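Local coordinates for lipoprotein (Actinomyces odontolyticus, PDB 3UP9), which probably binds L-methionine as the NlpA-family, membrane-anchored receptor of a transport system, and holds selenomethionine in its cleft, at residues 27-32 with 226-231; 43-48 with 112-117; 66-71 with 201-206; 230-235 with 239-244. One frame throughout, in Å; residues are numbered along the deposited sequence.

Contact 1. Residues 27-32 with 226-231; sequences DNLAAD and DEVKQY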
loop_
_atom_site.group_PDB
_atom_site.type_symbol
_atom_site.label_atom_id
_atom_site.label_comp_id
_atom_site.label_asym_id
_atom_site.label_seq_id
_atom_site.Cartn_x
_atom_site.Cartn_y
_atom_site.Cartn_z
ATOM N N ASP A 27 -15.661 -3.244 -15.706
ATOM C CA ASP A 27 -16.460 -4.236 -16.386
ATOM C C ASP A 27 -17.899 -4.130 -15.931
ATOM O O ASP A 27 -18.779 -4.618 -16.620
ATOM C CB ASP A 27 -15.970 -5.652 -16.061
ATOM C CG ASP A 27 -14.564 -5.976 -16.629
ATOM O OD1 ASP A 27 -14.010 -5.261 -17.496
ATOM O OD2 ASP A 27 -14.043 -7.026 -16.206
ATOM N N ASN A 28 -18.132 -3.562 -14.740
ATOM C CA ASN A 28 -19.488 -3.570 -14.179
ATOM C C ASN A 28 -20.187 -2.215 -14.079
ATOM O O ASN A 28 -21.419 -2.145 -14.265
ATOM C CB ASN A 28 -19.489 -4.313 -12.843
ATOM C CG ASN A 28 -19.252 -5.772 -13.027
ATOM O OD1 ASN A 28 -20.156 -6.503 -13.329
ATOM N ND2 ASN A 28 -18.040 -6.187 -12.912
ATOM N N LEU A 29 -19.402 -1.158 -13.841
ATOM C CA LEU A 29 -19.929 0.190 -13.471
ATOM C C LEU A 29 -19.552 1.362 -14.420
ATOM O O LEU A 29 -20.257 2.347 -14.503
ATOM C CB LEU A 29 -19.510 0.533 -12.029
ATOM C CG LEU A 29 -19.826 -0.469 -10.887
ATOM C CD1 LEU A 29 -19.292 0.055 -9.531
ATOM C CD2 LEU A 29 -21.337 -0.822 -10.887
ATOM N N ALA A 30 -18.443 1.278 -15.141
ATOM C CA ALA A 30 -17.934 2.451 -15.849
ATOM C C ALA A 30 -18.854 2.896 -16.953
ATOM O O ALA A 30 -19.094 4.093 -17.068
ATOM C CB ALA A 30 -16.514 2.246 -16.369
ATOM N N ALA A 31 -19.371 1.953 -17.744
ATOM C CA ALA A 31 -20.300 2.249 -18.866
ATOM C C ALA A 31 -21.541 3.069 -18.449
ATOM O O ALA A 31 -21.925 3.989 -19.154
ATOM C CB ALA A 31 -20.718 0.949 -19.620
ATOM N N ASP A 32 -22.183 2.718 -17.338
ATOM C CA ASP A 32 -23.321 3.513 -16.832
ATOM C C ASP A 32 -22.864 4.919 -16.422
ATOM O O ASP A 32 -23.668 5.853 -16.530
ATOM C CB ASP A 32 -23.964 2.927 -15.574
ATOM C CG ASP A 32 -24.298 1.471 -15.688
ATOM O OD1 ASP A 32 -24.766 1.036 -16.772
ATOM O OD2 ASP A 32 -24.095 0.774 -14.649
ATOM N N ASP A 226 -21.284 1.333 -2.913
ATOM C CA ASP A 226 -21.695 0.138 -2.178
ATOM C C ASP A 226 -21.274 -1.101 -2.974
ATOM O O ASP A 226 -20.879 -2.113 -2.412
ATOM C CB ASP A 226 -23.219 0.137 -1.935
ATOM C CG ASP A 226 -23.613 -0.516 -0.606
ATOM O OD1 ASP A 226 -23.555 -1.765 -0.478
ATOM O OD2 ASP A 226 -23.991 0.241 0.319
ATOM N N GLU A 227 -21.357 -1.004 -4.283
ATOM C CA GLU A 227 -20.914 -2.084 -5.204
ATOM C C GLU A 227 -19.427 -2.423 -5.057
ATOM O O GLU A 227 -19.035 -3.601 -4.890
ATOM C CB GLU A 227 -21.254 -1.742 -6.672
ATOM C CG GLU A 227 -22.759 -1.728 -6.977
ATOM C CD GLU A 227 -23.459 -0.391 -6.657
ATOM O OE1 GLU A 227 -22.880 0.555 -6.085
ATOM O OE2 GLU A 227 -24.660 -0.272 -6.968
ATOM N N VAL A 228 -18.588 -1.399 -5.048
ATOM C CA VAL A 228 -17.167 -1.635 -4.782
ATOM C C VAL A 228 -16.885 -2.189 -3.373
ATOM O O VAL A 228 -16.025 -3.040 -3.233
ATOM C CB VAL A 228 -16.307 -0.388 -5.087
ATOM C CG1 VAL A 228 -14.942 -0.499 -4.422
ATOM C CG2 VAL A 228 -16.233 -0.207 -6.595
ATOM N N LYS A 229 -17.612 -1.730 -2.343
ATOM C CA LYS A 229 -17.415 -2.271 -0.985
ATOM C C LYS A 229 -17.732 -3.786 -0.952
ATOM O O LYS A 229 -16.956 -4.578 -0.383
ATOM C CB LYS A 229 -18.288 -1.519 0.016
ATOM C CG LYS A 229 -18.183 -1.997 1.428
ATOM C CD LYS A 229 -18.747 -0.976 2.419
ATOM C CE LYS A 229 -18.591 -1.530 3.822
ATOM N NZ LYS A 229 -18.950 -0.552 4.860
ATOM N N GLN A 230 -18.840 -4.158 -1.589
ATOM C CA GLN A 230 -19.295 -5.537 -1.652
ATOM C C GLN A 230 -18.313 -6.365 -2.456
ATOM O O GLN A 230 -17.947 -7.438 -2.035
ATOM C CB GLN A 230 -20.737 -5.638 -2.215
ATOM C CG GLN A 230 -21.715 -5.109 -1.191
ATOM C CD GLN A 230 -23.178 -5.214 -1.578
ATOM O OE1 GLN A 230 -23.567 -5.178 -2.749
ATOM N NE2 GLN A 230 -24.003 -5.302 -0.563
ATOM N N TYR A 231 -17.858 -5.870 -3.590
ATOM C CA TYR A 231 -16.770 -6.552 -4.287
ATOM C C TYR A 231 -15.550 -6.797 -3.359
ATOM O O TYR A 231 -15.025 -7.905 -3.320
ATOM C CB TYR A 231 -16.335 -5.800 -5.560
ATOM C CG TYR A 231 -15.122 -6.433 -6.215
ATOM C CD1 TYR A 231 -15.267 -7.534 -7.088
ATOM C CD2 TYR A 231 -13.816 -5.956 -5.954
ATOM C CE1 TYR A 231 -14.164 -8.144 -7.671
ATOM C CE2 TYR A 231 -12.699 -6.568 -6.531
ATOM C CZ TYR A 231 -12.900 -7.646 -7.403
ATOM O OH TYR A 231 -11.865 -8.272 -7.936
#
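L29 and E227 carry most of this contact, with V228 adding a smaller share. L29 is the first residue to leave helical backbone angles after helix 15-28, and its side chain spans the gap to helix 226-235, whose nearest CA, that of E227, lies 8.6 Å from the CA of L29. With CG anti to its own carbonyl carbon (chi1 -53°) and the chain straight at chi2 (179°), the leucine sends CD1 out as its leading atom. That methyl lies 3.9 Å from CB of E227, and the two side chains cross obliquely. It also sits 4.2 Å from CG2 of V228, which makes an apolar pair. E227 offers only the base of its side chain: the bend at chi2 (85°) turns its carboxylate away from the leucine methyl. The touch is thus aliphatic throughout, even though a glutamate takes part. Around it, Y24 of helix 15-28 touches both L29 and E227 and stacks its ring with Y231, while V228 leans on I25. A C-terminal helix coming back to pack beside the first helix fits the two-lobed type II periplasmic binding protein fold, in which the chain's end rejoins the N-terminal lobe.

Contact 2. Residues 43-48 with 112-117; sequences TDYVQP and ISDTAN. With MSE (selenomethionine), chain B.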
loop_
_atom_site.group_PDB
_atom_site.type_symbol
_atom_site.label_atom_id
_atom_site.label_comp_id
_atom_site.label_asym_id
_atom_site.label_seq_id
_atom_site.Cartn_x
_atom_site.Cartn_y
_atom_site.Cartn_z
ATOM N N THR A 43 4.407 -2.357 -10.487
ATOM C CA THR A 43 4.793 -3.275 -9.387
ATOM C C THR A 43 5.658 -2.616 -8.276
ATOM O O THR A 43 5.948 -3.268 -7.279
ATOM C CB THR A 43 5.395 -4.603 -9.871
ATOM O OG1 THR A 43 6.337 -4.335 -10.837
ATOM C CG2 THR A 43 4.335 -5.590 -10.533
ATOM N N ASP A 44 6.042 -1.355 -8.449
ATOM C CA ASP A 44 6.758 -0.603 -7.421
ATOM C C ASP A 44 6.066 0.767 -7.158
ATOM O O ASP A 44 5.113 1.127 -7.841
ATOM C CB ASP A 44 8.256 -0.421 -7.758
ATOM C CG ASP A 44 8.540 0.880 -8.456
ATOM O OD1 ASP A 44 7.591 1.385 -9.062
ATOM O OD2 ASP A 44 9.682 1.433 -8.384
ATOM N N TYR A 45 6.569 1.505 -6.166
ATOM C CA TYR A 45 5.878 2.659 -5.627
ATOM C C TYR A 45 6.305 3.973 -6.262
ATOM O O TYR A 45 5.499 4.890 -6.309
ATOM C CB TYR A 45 6.051 2.701 -4.108
ATOM C CG TYR A 45 5.320 1.611 -3.289
ATOM C CD1 TYR A 45 4.219 0.947 -3.801
ATOM C CD2 TYR A 45 5.707 1.327 -1.967
ATOM C CE1 TYR A 45 3.552 0.004 -3.063
ATOM C CE2 TYR A 45 5.018 0.397 -1.195
ATOM C CZ TYR A 45 3.945 -0.261 -1.755
ATOM O OH TYR A 45 3.215 -1.176 -1.028
ATOM N N VAL A 46 7.545 4.038 -6.741
ATOM C CA VAL A 46 8.144 5.225 -7.321
ATOM C C VAL A 46 7.483 5.605 -8.664
ATOM O O VAL A 46 7.092 6.750 -8.914
ATOM C CB VAL A 46 9.695 5.061 -7.461
ATOM C CG1 VAL A 46 10.283 6.213 -8.231
ATOM C CG2 VAL A 46 10.357 4.987 -6.083
ATOM N N GLN A 47 7.273 4.594 -9.474
ATOM C CA GLN A 47 6.933 4.752 -10.859
ATOM C C GLN A 47 5.560 5.319 -11.176
ATOM O O GLN A 47 5.460 6.135 -12.061
ATOM C CB GLN A 47 7.086 3.374 -11.505
ATOM C CG GLN A 47 8.029 3.317 -12.641
ATOM C CD GLN A 47 9.380 2.854 -12.262
ATOM O OE1 GLN A 47 10.273 3.678 -12.079
ATOM N NE2 GLN A 47 9.585 1.533 -12.247
ATOM N N PRO A 48 4.486 4.895 -10.486
ATOM C CA PRO A 48 3.152 5.514 -10.739
ATOM C C PRO A 48 3.041 7.018 -10.446
ATOM O O PRO A 48 2.314 7.733 -11.124
ATOM C CB PRO A 48 2.218 4.769 -9.753
ATOM C CG PRO A 48 2.929 3.526 -9.406
ATOM C CD PRO A 48 4.395 3.844 -9.455
ATOM N N ILE A 112 11.350 -2.419 4.041
ATOM C CA ILE A 112 11.288 -1.593 2.844
ATOM C C ILE A 112 12.177 -0.323 2.979
ATOM O O ILE A 112 12.493 0.170 4.090
ATOM C CB ILE A 112 9.792 -1.207 2.549
ATOM C CG1 ILE A 112 9.580 -0.934 1.049
ATOM C CG2 ILE A 112 9.367 -0.024 3.444
ATOM C CD1 ILE A 112 8.142 -0.876 0.585
ATOM N N SER A 113 12.540 0.247 1.837
ATOM C CA SER A 113 13.534 1.331 1.813
ATOM C C SER A 113 12.962 2.735 1.664
ATOM O O SER A 113 13.651 3.674 1.937
ATOM C CB SER A 113 14.607 1.065 0.728
ATOM O OG SER A 113 13.961 0.952 -0.512
ATOM N N ASP A 114 11.694 2.882 1.291
ATOM C CA ASP A 114 11.075 4.224 1.210
ATOM C C ASP A 114 10.724 4.754 2.622
ATOM O O ASP A 114 10.359 3.961 3.501
ATOM C CB ASP A 114 9.889 4.211 0.238
ATOM C CG ASP A 114 8.584 3.662 0.845
ATOM O OD1 ASP A 114 7.861 4.409 1.590
ATOM O OD2 ASP A 114 8.234 2.504 0.508
ATOM N N THR A 115 10.857 6.074 2.823
ATOM C CA THR A 115 10.632 6.733 4.109
ATOM C C THR A 115 9.301 6.388 4.802
ATOM O O THR A 115 9.312 5.877 5.912
ATOM C CB THR A 115 10.724 8.258 3.931
ATOM O OG1 THR A 115 11.986 8.561 3.300
ATOM C CG2 THR A 115 10.535 9.019 5.247
ATOM N N ALA A 116 8.174 6.659 4.134
ATOM C CA ALA A 116 6.837 6.492 4.712
ATOM C C ALA A 116 6.534 5.070 5.186
ATOM O O ALA A 116 5.932 4.879 6.270
ATOM C CB ALA A 116 5.801 6.908 3.709
ATOM N N ASN A 117 6.897 4.085 4.356
ATOM C CA ASN A 117 6.623 2.671 4.629
ATOM C C ASN A 117 7.613 2.012 5.598
ATOM O O ASN A 117 7.205 1.133 6.380
ATOM C CB ASN A 117 6.494 1.850 3.325
ATOM C CG ASN A 117 5.244 2.196 2.559
ATOM O OD1 ASN A 117 4.122 2.106 3.081
ATOM N ND2 ASN A 117 5.428 2.658 1.347
HETATM N N MSE B 300 -0.919 -0.739 -1.015
HETATM C CA MSE B 300 0.046 -0.257 -0.003
HETATM C C MSE B 300 -0.526 -0.205 1.393
HETATM O O MSE B 300 -1.743 0.075 1.559
HETATM O OXT MSE B 300 0.259 -0.441 2.325
HETATM C CB MSE B 300 0.530 1.124 -0.367
HETATM C CG MSE B 300 1.659 1.674 0.560
HETATM SE SE MSE B 300 2.172 3.437 0.010
HETATM C CE MSE B 300 2.678 3.193 -1.911
#
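Y45 and N117 meet with matching first torsions, each holding CG anti to its carbonyl carbon (chi1 -70° in both), which swings the phenol ring and the amide into the same cleft. ND2 of N117 comes to 3.4 Å from CE2 of Y45; the approach is oblique, with ring and amide planes 41° apart. D114 OD2 lies in the Y45 ring plane at the edge, 3.7 Å from Y45 CD2, and CD1 of I112 reaches Y45 CE2 at 3.8 Å. D114 is the N-cap of helix 115-127: its OD1 accepts from N117 N at 2.9 Å. Its OD2 takes ND2 of N117 on the syn lone pair, 2.9 Å away and nearly straight (167°), which fixes the amide's rotation and leaves OD1 of N117 for N174. The two segments belong to different lobes of a type II binding protein, Y45 following strand 35-41 of one sheet and D114 following strand 107-112 of the other, with ligand held between. One face of the Y45 ring receives the selenomethionine methyl CE, 3.2 Å above its centre, a CH-pi arrangement. A serine at Y45 would probably leave that methyl without its aromatic cover and open a gap beside the N117 amide.

Contact 3. Residues 66-71 with 201-206; sequences PYLENA and VNVLVW. With MSE (selenomethionine), chain B.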
loop_
_atom_site.group_PDB
_atom_site.type_symbol
_atom_site.label_atom_id
_atom_site.label_comp_id
_atom_site.label_asym_id
_atom_site.label_seq_id
_atom_site.Cartn_x
_atom_site.Cartn_y
_atom_site.Cartn_z
ATOM N N PRO A 66 -0.448 8.742 4.060
ATOM C CA PRO A 66 0.869 9.126 4.545
ATOM C C PRO A 66 2.032 9.066 3.524
ATOM O O PRO A 66 2.912 9.936 3.531
ATOM C CB PRO A 66 1.109 8.158 5.707
ATOM C CG PRO A 66 -0.253 7.701 6.149
ATOM C CD PRO A 66 -1.013 7.627 4.853
ATOM N N TYR A 67 2.054 8.059 2.670
ATOM C CA TYR A 67 3.040 7.982 1.621
ATOM C C TYR A 67 2.891 9.166 0.662
ATOM O O TYR A 67 3.905 9.776 0.267
ATOM C CB TYR A 67 2.888 6.646 0.877
ATOM C CG TYR A 67 3.820 6.500 -0.301
ATOM C CD1 TYR A 67 3.501 7.065 -1.542
ATOM C CD2 TYR A 67 5.006 5.797 -0.190
ATOM C CE1 TYR A 67 4.353 6.927 -2.630
ATOM C CE2 TYR A 67 5.848 5.660 -1.284
ATOM C CZ TYR A 67 5.530 6.240 -2.500
ATOM O OH TYR A 67 6.403 6.158 -3.595
ATOM N N LEU A 68 1.645 9.486 0.279
ATOM C CA LEU A 68 1.367 10.642 -0.593
ATOM C C LEU A 68 1.879 11.942 0.022
ATOM O O LEU A 68 2.527 12.724 -0.652
ATOM C CB LEU A 68 -0.132 10.741 -0.949
ATOM C CG LEU A 68 -0.612 12.003 -1.723
ATOM C CD1 LEU A 68 0.041 12.066 -3.105
ATOM C CD2 LEU A 68 -2.145 11.981 -1.840
ATOM N N GLU A 69 1.614 12.146 1.313
ATOM C CA GLU A 69 2.034 13.357 2.008
ATOM C C GLU A 69 3.556 13.463 2.021
ATOM O O GLU A 69 4.091 14.513 1.787
ATOM C CB GLU A 69 1.456 13.402 3.434
ATOM C CG GLU A 69 -0.032 13.672 3.411
ATOM C CD GLU A 69 -0.775 13.391 4.686
ATOM O OE1 GLU A 69 -0.292 12.673 5.561
ATOM O OE2 GLU A 69 -1.884 13.914 4.804
ATOM N N ASN A 70 4.241 12.375 2.290
ATOM C CA ASN A 70 5.696 12.334 2.183
ATOM C C ASN A 70 6.239 12.624 0.753
ATOM O O ASN A 70 7.250 13.356 0.638
ATOM C CB ASN A 70 6.260 11.015 2.697
ATOM C CG ASN A 70 7.763 10.968 2.587
ATOM O OD1 ASN A 70 8.458 11.486 3.444
ATOM N ND2 ASN A 70 8.278 10.345 1.513
ATOM N N ALA A 71 5.573 12.086 -0.286
ATOM C CA ALA A 71 6.002 12.259 -1.688
ATOM C C ALA A 71 5.858 13.723 -2.100
ATOM O O ALA A 71 6.717 14.263 -2.793
ATOM C CB ALA A 71 5.209 11.372 -2.639
ATOM N N VAL A 201 -4.875 4.639 4.756
ATOM C CA VAL A 201 -5.902 4.321 3.768
ATOM C C VAL A 201 -5.408 4.669 2.347
ATOM O O VAL A 201 -4.722 5.674 2.101
ATOM C CB VAL A 201 -7.234 5.037 4.077
ATOM C CG1 VAL A 201 -7.803 4.549 5.412
ATOM C CG2 VAL A 201 -7.065 6.558 4.065
ATOM N N ASN A 202 -5.816 3.830 1.405
ATOM C CA ASN A 202 -5.450 3.934 0.006
ATOM C C ASN A 202 -6.390 4.827 -0.805
ATOM O O ASN A 202 -7.587 4.663 -0.770
ATOM C CB ASN A 202 -5.450 2.536 -0.634
ATOM C CG ASN A 202 -4.271 1.704 -0.222
ATOM O OD1 ASN A 202 -3.306 1.549 -0.996
ATOM N ND2 ASN A 202 -4.355 1.118 0.984
ATOM N N VAL A 203 -5.824 5.743 -1.579
ATOM C CA VAL A 203 -6.585 6.793 -2.234
ATOM C C VAL A 203 -6.294 6.899 -3.720
ATOM O O VAL A 203 -5.228 6.496 -4.187
ATOM C CB VAL A 203 -6.345 8.173 -1.502
ATOM C CG1 VAL A 203 -7.043 8.164 -0.141
ATOM C CG2 VAL A 203 -4.863 8.462 -1.360
ATOM N N LEU A 204 -7.287 7.424 -4.452
ATOM C CA LEU A 204 -7.155 7.797 -5.880
ATOM C C LEU A 204 -6.397 9.118 -5.876
ATOM O O LEU A 204 -6.721 9.996 -5.069
ATOM C CB LEU A 204 -8.542 7.982 -6.569
ATOM C CG LEU A 204 -8.487 8.268 -8.071
ATOM C CD1 LEU A 204 -8.152 7.045 -8.895
ATOM C CD2 LEU A 204 -9.836 8.798 -8.522
ATOM N N VAL A 205 -5.358 9.243 -6.699
ATOM C CA VAL A 205 -4.549 10.483 -6.745
ATOM C C VAL A 205 -4.505 10.904 -8.183
ATOM O O VAL A 205 -4.388 10.069 -9.066
ATOM C CB VAL A 205 -3.115 10.322 -6.122
ATOM C CG1 VAL A 205 -2.261 11.577 -6.301
ATOM C CG2 VAL A 205 -3.196 9.869 -4.675
ATOM N N TRP A 206 -4.644 12.204 -8.407
ATOM C CA TRP A 206 -4.511 12.808 -9.719
ATOM C C TRP A 206 -3.770 14.151 -9.615
ATOM O O TRP A 206 -3.478 14.660 -8.521
ATOM C CB TRP A 206 -5.901 12.929 -10.367
ATOM C CG TRP A 206 -6.841 13.870 -9.651
ATOM C CD1 TRP A 206 -7.022 15.227 -9.908
ATOM C CD2 TRP A 206 -7.700 13.586 -8.489
ATOM N NE1 TRP A 206 -7.889 15.776 -9.026
ATOM C CE2 TRP A 206 -8.347 14.851 -8.148
ATOM C CE3 TRP A 206 -7.969 12.447 -7.693
ATOM C CZ2 TRP A 206 -9.260 14.957 -7.092
ATOM C CZ3 TRP A 206 -8.879 12.571 -6.633
ATOM C CH2 TRP A 206 -9.502 13.806 -6.339
HETATM N N MSE B 300 -0.919 -0.739 -1.015
HETATM C CA MSE B 300 0.046 -0.257 -0.003
HETATM C C MSE B 300 -0.526 -0.205 1.393
HETATM O O MSE B 300 -1.743 0.075 1.559
HETATM O OXT MSE B 300 0.259 -0.441 2.325
HETATM C CB MSE B 300 0.530 1.124 -0.367
HETATM C CG MSE B 300 1.659 1.674 0.560
HETATM SE SE MSE B 300 2.172 3.437 0.010
HETATM C CE MSE B 300 2.678 3.193 -1.911
#
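L68 reaches tip to tip onto V205, its CD2 lying 3.7 Å from the valine CG2 and its CD1 4.0 Å from CG1. Both leucine methyls can engage because CG stands anti to the backbone N (chi1 173°), which carries the fork straight off the helix toward the strand; V203 CG2 is a looser neighbour, 4.5 Å from CD2. One residue earlier, Y67 looks into the ligand pocket, where one ring face lies under the selenomethionine methyl CE, 3.7 Å from the ring plane and over its centre. Its CB is 3.4 Å from the selenium atom SE. From the strand, N202 ND2 donates to the ligand's carboxylate O at 2.9 Å (153° at the hydrogen), while the ligand's N gives a weak bond to N202 OD1. H18 NE2 bonds to OD1 of this amide and the backbone O of H86 to its ND2, which should set its orientation. A leucine in place of Y67 would probably deprive the ligand's methyl of that flat aromatic surface. Helix 65-75 lies over strand 201-207, which runs antiparallel to strands 59-64 and 79-81; L68 also touches Q63, F79 and A81 of those strands, while L204 meets I216 and L219 on helix 213-223.

Contact 4. Residues 230-235 with 239-244; sequences QYIEKT and GSVIPA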
loop_
_atom_site.group_PDB
_atom_site.type_symbol
_atom_site.label_atom_id
_atom_site.label_comp_id
_atom_site.label_asym_id
_atom_site.label_seq_id
_atom_site.Cartn_x
_atom_site.Cartn_y
_atom_site.Cartn_z
ATOM N N GLN A 230 -18.840 -4.158 -1.589
ATOM C CA GLN A 230 -19.295 -5.537 -1.652
ATOM C C GLN A 230 -18.313 -6.365 -2.456
ATOM O O GLN A 230 -17.947 -7.438 -2.035
ATOM C CB GLN A 230 -20.737 -5.638 -2.215
ATOM C CG GLN A 230 -21.715 -5.109 -1.191
ATOM C CD GLN A 230 -23.178 -5.214 -1.578
ATOM O OE1 GLN A 230 -23.567 -5.178 -2.749
ATOM N NE2 GLN A 230 -24.003 -5.302 -0.563
ATOM N N TYR A 231 -17.858 -5.870 -3.590
ATOM C CA TYR A 231 -16.770 -6.552 -4.287
ATOM C C TYR A 231 -15.550 -6.797 -3.359
ATOM O O TYR A 231 -15.025 -7.905 -3.320
ATOM C CB TYR A 231 -16.335 -5.800 -5.560
ATOM C CG TYR A 231 -15.122 -6.433 -6.215
ATOM C CD1 TYR A 231 -15.267 -7.534 -7.088
ATOM C CD2 TYR A 231 -13.816 -5.956 -5.954
ATOM C CE1 TYR A 231 -14.164 -8.144 -7.671
ATOM C CE2 TYR A 231 -12.699 -6.568 -6.531
ATOM C CZ TYR A 231 -12.900 -7.646 -7.403
ATOM O OH TYR A 231 -11.865 -8.272 -7.936
ATOM N N ILE A 232 -15.106 -5.793 -2.614
ATOM C CA ILE A 232 -13.928 -5.967 -1.735
ATOM C C ILE A 232 -14.222 -7.004 -0.665
ATOM O O ILE A 232 -13.403 -7.869 -0.407
ATOM C CB ILE A 232 -13.417 -4.658 -1.076
ATOM C CG1 ILE A 232 -12.944 -3.678 -2.149
ATOM C CG2 ILE A 232 -12.333 -4.932 -0.086
ATOM C CD1 ILE A 232 -12.629 -2.292 -1.609
ATOM N N GLU A 233 -15.402 -6.945 -0.071
ATOM C CA GLU A 233 -15.736 -7.869 1.025
ATOM C C GLU A 233 -15.898 -9.303 0.514
ATOM O O GLU A 233 -15.589 -10.228 1.217
ATOM C CB GLU A 233 -17.005 -7.404 1.727
ATOM C CG GLU A 233 -16.800 -6.074 2.417
ATOM C CD GLU A 233 -18.036 -5.543 3.122
ATOM O OE1 GLU A 233 -19.176 -5.672 2.623
ATOM O OE2 GLU A 233 -17.842 -4.937 4.183
ATOM N N LYS A 234 -16.377 -9.469 -0.715
ATOM C CA LYS A 234 -16.523 -10.792 -1.309
ATOM C C LYS A 234 -15.167 -11.321 -1.687
ATOM O O LYS A 234 -14.877 -12.455 -1.429
ATOM C CB LYS A 234 -17.456 -10.788 -2.534
ATOM C CG LYS A 234 -18.953 -10.622 -2.222
ATOM C CD LYS A 234 -19.861 -10.930 -3.421
ATOM C CE LYS A 234 -20.184 -9.729 -4.328
ATOM N NZ LYS A 234 -21.629 -9.816 -4.735
ATOM N N THR A 235 -14.319 -10.497 -2.268
ATOM C CA THR A 235 -13.053 -10.965 -2.843
ATOM C C THR A 235 -11.971 -11.279 -1.773
ATOM O O THR A 235 -11.249 -12.272 -1.869
ATOM C CB THR A 235 -12.586 -9.948 -3.922
ATOM O OG1 THR A 235 -13.696 -9.691 -4.807
ATOM C CG2 THR A 235 -11.377 -10.445 -4.716
ATOM N N GLY A 239 -8.908 -10.969 5.704
ATOM C CA GLY A 239 -8.386 -9.786 6.410
ATOM C C GLY A 239 -7.315 -8.939 5.738
ATOM O O GLY A 239 -6.820 -7.990 6.354
ATOM N N SER A 240 -6.950 -9.238 4.479
ATOM C CA SER A 240 -5.837 -8.520 3.804
ATOM C C SER A 240 -6.188 -7.162 3.198
ATOM O O SER A 240 -5.308 -6.293 2.996
ATOM C CB SER A 240 -5.184 -9.384 2.699
ATOM O OG SER A 240 -4.962 -10.687 3.170
ATOM N N VAL A 241 -7.469 -6.970 2.928
ATOM C CA VAL A 241 -7.940 -5.757 2.272
ATOM C C VAL A 241 -9.267 -5.447 2.937
ATOM O O VAL A 241 -10.192 -6.234 2.846
ATOM C CB VAL A 241 -8.135 -5.930 0.747
ATOM C CG1 VAL A 241 -8.735 -4.658 0.178
ATOM C CG2 VAL A 241 -6.833 -6.346 0.051
ATOM N N ILE A 242 -9.348 -4.305 3.618
ATOM C CA ILE A 242 -10.550 -3.923 4.389
ATOM C C ILE A 242 -11.109 -2.631 3.796
ATOM O O ILE A 242 -10.377 -1.665 3.689
ATOM C CB ILE A 242 -10.161 -3.725 5.891
ATOM C CG1 ILE A 242 -9.427 -4.972 6.439
ATOM C CG2 ILE A 242 -11.358 -3.356 6.782
ATOM C CD1 ILE A 242 -9.003 -4.820 7.906
ATOM N N PRO A 243 -12.403 -2.589 3.405
ATOM C CA PRO A 243 -12.967 -1.311 3.013
ATOM C C PRO A 243 -12.785 -0.210 4.095
ATOM O O PRO A 243 -12.965 -0.485 5.290
ATOM C CB PRO A 243 -14.472 -1.619 2.917
ATOM C CG PRO A 243 -14.541 -3.074 2.770
ATOM C CD PRO A 243 -13.461 -3.590 3.605
ATOM N N ALA A 244 -12.538 1.035 3.675
ATOM C CA ALA A 244 -12.314 2.146 4.626
ATOM C C ALA A 244 -13.501 3.080 4.680
ATOM O O ALA A 244 -13.329 4.213 5.015
ATOM C CB ALA A 244 -11.059 2.914 4.247
#
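I232 and V241 meet methyl to methyl, CG2 of the isoleucine lying 3.6 Å from CG1 of the valine, with the side chains crossing at about a right angle. Each touching methyl is the branch standing anti to its own backbone N: in I232, chi1 of -63° puts CG1 beside the N and leaves CG2 to project at the returning chain, and in V241 chi1 of 175° advances CG1. The same isoleucine methyl rests 4.1 Å from CG of P243. E233 is extended beyond CG (chi2 179°), so that its aliphatic part runs across the proline at about a right angle, CG to CG 3.8 Å, and carries the carboxylate past, OE2 being 4.0 Å from P243 CG. Within the helix, T235 OG1 donates to Y231 O at 2.7 Å, and T235 N reaches that oxygen at 2.9 Å from the opposite face of its plane. The threonine hydroxyl also lies over the centre of the Y231 ring. A short loop, 236-241, folds the last strand back on helix 226-235: strand 242-243 pairs antiparallel with strand 86-87, and helix 15-28 adjoins, with I21 against I232.

In the fold
Contacts 2 and 3 are buried and both touch the selenomethionine; contacts 1 and 4 are only partly buried and lie farther from the chain's centre. At the core, polar chemistry joins the packing: contact 2 has the D114–N117 cap and contact 3 the bonds from N202 to the ligand, and Y45 O lies 3.1 Å from Y67 OH, a probable hydrogen bond linking the two contacts. Within each of contacts 1 and 4 the closest approaches are between carbon atoms. They share Q230 and Y231 of helix 226-235, and K229 CG packs 4.0 Å from P243 CB. Contacts 3 and 4 reach the same sheet, V201 CG1 meeting A244 CB, whereas contacts 1 and 2 stay about 17 Å apart at their nearest atoms.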